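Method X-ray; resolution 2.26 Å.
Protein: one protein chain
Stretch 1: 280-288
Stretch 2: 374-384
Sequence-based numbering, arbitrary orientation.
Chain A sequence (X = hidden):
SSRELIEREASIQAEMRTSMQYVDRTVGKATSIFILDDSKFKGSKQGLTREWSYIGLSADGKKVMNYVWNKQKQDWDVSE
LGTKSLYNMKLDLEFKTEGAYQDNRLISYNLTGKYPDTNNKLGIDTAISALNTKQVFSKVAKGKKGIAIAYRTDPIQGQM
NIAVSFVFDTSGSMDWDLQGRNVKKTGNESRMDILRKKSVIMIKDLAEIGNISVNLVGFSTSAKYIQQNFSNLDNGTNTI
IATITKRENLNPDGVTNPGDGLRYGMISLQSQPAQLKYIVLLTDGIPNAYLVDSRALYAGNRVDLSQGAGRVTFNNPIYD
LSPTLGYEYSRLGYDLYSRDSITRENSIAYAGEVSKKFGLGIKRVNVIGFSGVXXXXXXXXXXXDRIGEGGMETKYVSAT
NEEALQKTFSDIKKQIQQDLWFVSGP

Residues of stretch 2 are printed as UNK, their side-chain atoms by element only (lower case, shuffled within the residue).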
# COMPACT_ATOMS: atom_id res chain seq x y z
N VAL A 280 -0.66 7.82 6.01
CA VAL A 280 0.35 8.52 5.22
C VAL A 280 0.85 9.63 6.10
O VAL A 280 0.14 10.60 6.36
CB VAL A 280 -0.20 9.06 3.89
CG1 VAL A 280 0.85 9.94 3.21
CG2 VAL A 280 -0.60 7.91 3.01
N LEU A 281 2.07 9.48 6.59
CA LEU A 281 2.63 10.40 7.56
C LEU A 281 3.72 11.19 6.87
O LEU A 281 4.64 10.61 6.29
CB LEU A 281 3.20 9.63 8.76
CG LEU A 281 3.55 10.53 9.94
CD1 LEU A 281 3.36 9.76 11.23
CD2 LEU A 281 4.98 10.99 9.81
N LEU A 282 3.63 12.51 6.95
CA LEU A 282 4.60 13.41 6.34
C LEU A 282 5.28 14.21 7.43
O LEU A 282 4.61 14.84 8.24
CB LEU A 282 3.92 14.35 5.33
CG LEU A 282 4.95 15.17 4.56
CD1 LEU A 282 4.58 15.28 3.06
CD2 LEU A 282 5.13 16.53 5.19
N THR A 283 6.61 14.22 7.43
CA THR A 283 7.35 15.02 8.41
C THR A 283 8.56 15.64 7.74
O THR A 283 9.11 15.10 6.77
CB THR A 283 7.75 14.17 9.65
OG1 THR A 283 8.42 15.01 10.61
CG2 THR A 283 8.65 13.02 9.28
N ASP A 284 8.96 16.81 8.26
CA ASP A 284 10.05 17.60 7.70
C ASP A 284 11.16 17.87 8.71
O ASP A 284 11.98 18.76 8.49
CB ASP A 284 9.51 18.93 7.15
CG ASP A 284 9.36 20.01 8.24
OD1 ASP A 284 9.03 19.65 9.39
OD2 ASP A 284 9.57 21.21 7.95
N GLY A 285 11.20 17.13 9.82
CA GLY A 285 12.16 17.48 10.85
C GLY A 285 12.48 16.32 11.76
O GLY A 285 11.80 15.29 11.78
N ILE A 286 13.54 16.50 12.52
CA ILE A 286 13.92 15.49 13.50
C ILE A 286 12.86 15.42 14.60
O ILE A 286 12.46 16.46 15.15
CB ILE A 286 15.28 15.83 14.10
CG1 ILE A 286 16.33 16.05 13.01
CG2 ILE A 286 15.67 14.73 15.10
CD1 ILE A 286 17.55 16.80 13.60
N PRO A 287 12.39 14.23 14.95
CA PRO A 287 11.50 14.09 16.11
C PRO A 287 12.11 14.71 17.36
O PRO A 287 13.26 14.46 17.72
CB PRO A 287 11.36 12.57 16.26
CG PRO A 287 11.61 12.03 14.90
CD PRO A 287 12.66 12.93 14.29
N ASN A 288 11.33 15.56 18.02
CA ASN A 288 11.88 16.25 19.18
C ASN A 288 10.82 16.54 20.24
O ASN A 288 11.01 17.47 21.03
CB ASN A 288 12.55 17.61 18.77
CG ASN A 288 11.56 18.58 18.15
OD1 ASN A 288 10.40 18.24 17.86
ND2 ASN A 288 12.01 19.81 17.96
N UNK A 374 19.37 17.89 4.40
CA UNK A 374 19.76 16.51 4.71
C UNK A 374 19.45 16.12 6.14
O UNK A 374 18.82 15.09 6.38
c UNK A 374 21.58 16.29 2.96
o UNK A 374 20.68 16.36 2.12
n UNK A 374 22.87 16.20 2.63
c UNK A 374 21.25 16.30 4.44
N UNK A 375 19.93 16.91 7.11
CA UNK A 375 19.89 16.46 8.49
C UNK A 375 18.49 16.52 9.08
O UNK A 375 18.24 15.90 10.11
c UNK A 375 20.11 20.79 9.70
c UNK A 375 20.87 17.25 9.37
n UNK A 375 20.73 19.77 9.14
c UNK A 375 20.36 18.60 9.78
c UNK A 375 19.49 18.97 10.75
n UNK A 375 19.36 20.34 10.68
N UNK A 376 17.57 17.25 8.44
CA UNK A 376 16.22 17.33 8.97
C UNK A 376 15.45 16.04 8.75
O UNK A 376 14.52 15.74 9.50
o UNK A 376 15.54 22.18 8.53
c UNK A 376 15.46 18.51 8.36
c UNK A 376 15.29 21.03 8.13
c UNK A 376 15.86 19.85 8.94
o UNK A 376 14.59 20.80 7.10
N UNK A 377 15.80 15.27 7.74
CA UNK A 377 15.08 14.04 7.52
C UNK A 377 15.97 12.83 7.78
O UNK A 377 15.65 11.72 7.35
c UNK A 377 15.31 13.73 3.74
c UNK A 377 13.21 14.89 6.08
c UNK A 377 14.45 14.00 6.11
c UNK A 377 15.47 14.44 5.06
N UNK A 378 17.09 13.03 8.49
CA UNK A 378 18.02 11.94 8.79
C UNK A 378 17.46 10.88 9.75
O UNK A 378 18.11 9.85 9.97
c UNK A 378 19.33 12.50 9.35
N UNK A 379 16.28 11.08 10.33
CA UNK A 379 15.68 10.04 11.16
C UNK A 379 14.36 9.57 10.57
O UNK A 379 13.58 8.92 11.26
c UNK A 379 17.24 12.25 13.15
c UNK A 379 17.70 9.95 13.64
o UNK A 379 20.53 12.08 14.60
c UNK A 379 18.94 10.31 14.13
c UNK A 379 19.32 11.66 14.10
c UNK A 379 16.82 10.92 13.16
c UNK A 379 18.46 12.62 13.61
c UNK A 379 15.50 10.54 12.59
N UNK A 380 14.12 9.87 9.29
CA UNK A 380 12.90 9.40 8.65
C UNK A 380 12.82 7.89 8.62
O UNK A 380 11.82 7.30 9.04
N UNK A 381 13.89 7.24 8.15
CA UNK A 381 13.92 5.77 8.11
C UNK A 381 13.86 5.20 9.52
O UNK A 381 13.18 4.19 9.77
o UNK A 381 14.20 3.62 5.06
c UNK A 381 14.25 3.19 6.21
c UNK A 381 15.18 5.28 7.37
c UNK A 381 15.29 3.74 7.20
n UNK A 381 13.40 2.26 6.67
N UNK A 382 14.55 5.83 10.45
CA UNK A 382 14.57 5.37 11.83
C UNK A 382 13.17 5.42 12.45
O UNK A 382 12.73 4.46 13.11
o UNK A 382 15.97 5.63 13.80
c UNK A 382 15.57 6.24 12.60
N UNK A 383 12.45 6.52 12.22
CA UNK A 383 11.07 6.65 12.69
C UNK A 383 10.18 5.55 12.11
O UNK A 383 9.41 4.91 12.83
c UNK A 383 9.02 8.28 14.18
c UNK A 383 9.09 8.29 12.66
c UNK A 383 10.55 8.03 12.32
c UNK A 383 8.58 9.65 12.05
N UNK A 384 10.26 5.35 10.79
CA UNK A 384 9.49 4.33 10.10
C UNK A 384 9.75 2.94 10.69
O UNK A 384 8.81 2.19 10.98
c UNK A 384 9.84 4.36 8.61
c UNK A 384 9.01 3.36 7.81
o UNK A 384 9.62 5.69 8.10

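Position 374 carries two side-chain carbons, the second bearing one oxygen and one nitrogen, a short amide; it lies out of reach of stretch 1 and is Asn374. At 375 one carbon leads to a five-membered ring of three carbons and two nitrogens, an imidazole, so the residue is His375. Its chi1 of 79° (p) brings the ring nearer to stretch 1 than the sideways CA-to-CB bond suggests, and Ile286 CD1 meets the ring edge, 4.1 Å from His375 CD2. The backbone comes closer still, with His375 O 3.5 Å from Ile286 CG1.

Position 376 has an unbranched run of three carbons, the last carrying two oxygens, a carboxylate: Glu376. Its CB packs 3.5 Å from Asp284 O, while OE2 is hydrogen-bonded elsewhere in the structure. Position 377 shows four carbons forked at the first, one arm two carbons long, which defines Ile377; its CG2 lies 4.2 Å from Thr283 O. At 378 a single carbon, touching nothing on stretch 1, gives Ala378.

Position 379 has one carbon and a six-carbon ring bearing one oxygen, a phenol, hence Tyr379. Its CD2 is 3.5 Å from Ile286 CG2, which approaches the ring obliquely, and its CB is 4.1 Å from Pro287 CD. The residue occupies the N-cap position. Position 380 has no side-chain atoms and is Gly380; its N donates to Ile377 O at 3.1 Å, within a type I turn.

Position 381 has three carbons, the third with one oxygen and one nitrogen, and no contact with stretch 1: Gln381. One carbon and one oxygen at 382, also out of reach, give Ser382. Four carbons forked at the second identify 383 as Leu383, whose CD2 is 4.4 Å from both Leu281 CD2 and Thr283 CG2. At 384 one carbon carries an oxygen and a carbon, so this is Thr384; it faces no partner on stretch 1, but its OG1 donates to Gly380 O at 2.9 Å.

The contact works by packing, since no hydrogen bond crosses it. The backbones draw close at Gly285 and Glu376, whose CA atoms are 4.5 Å apart; Gly285 C is 3.1 Å from Glu376 O. Ile286 N and Glu376 O, at 3.3 Å, have too poor an angle to bond. Ile286 gives the largest covered area on either stretch, 76 Å², touching His375, Glu376 and Tyr379, while Leu383 packs against the strand residues Leu281 and Thr283. Together the stretches bury 446 Å², both sides summed.

Stretch 2 (374-384) NHEIAYGQSLT
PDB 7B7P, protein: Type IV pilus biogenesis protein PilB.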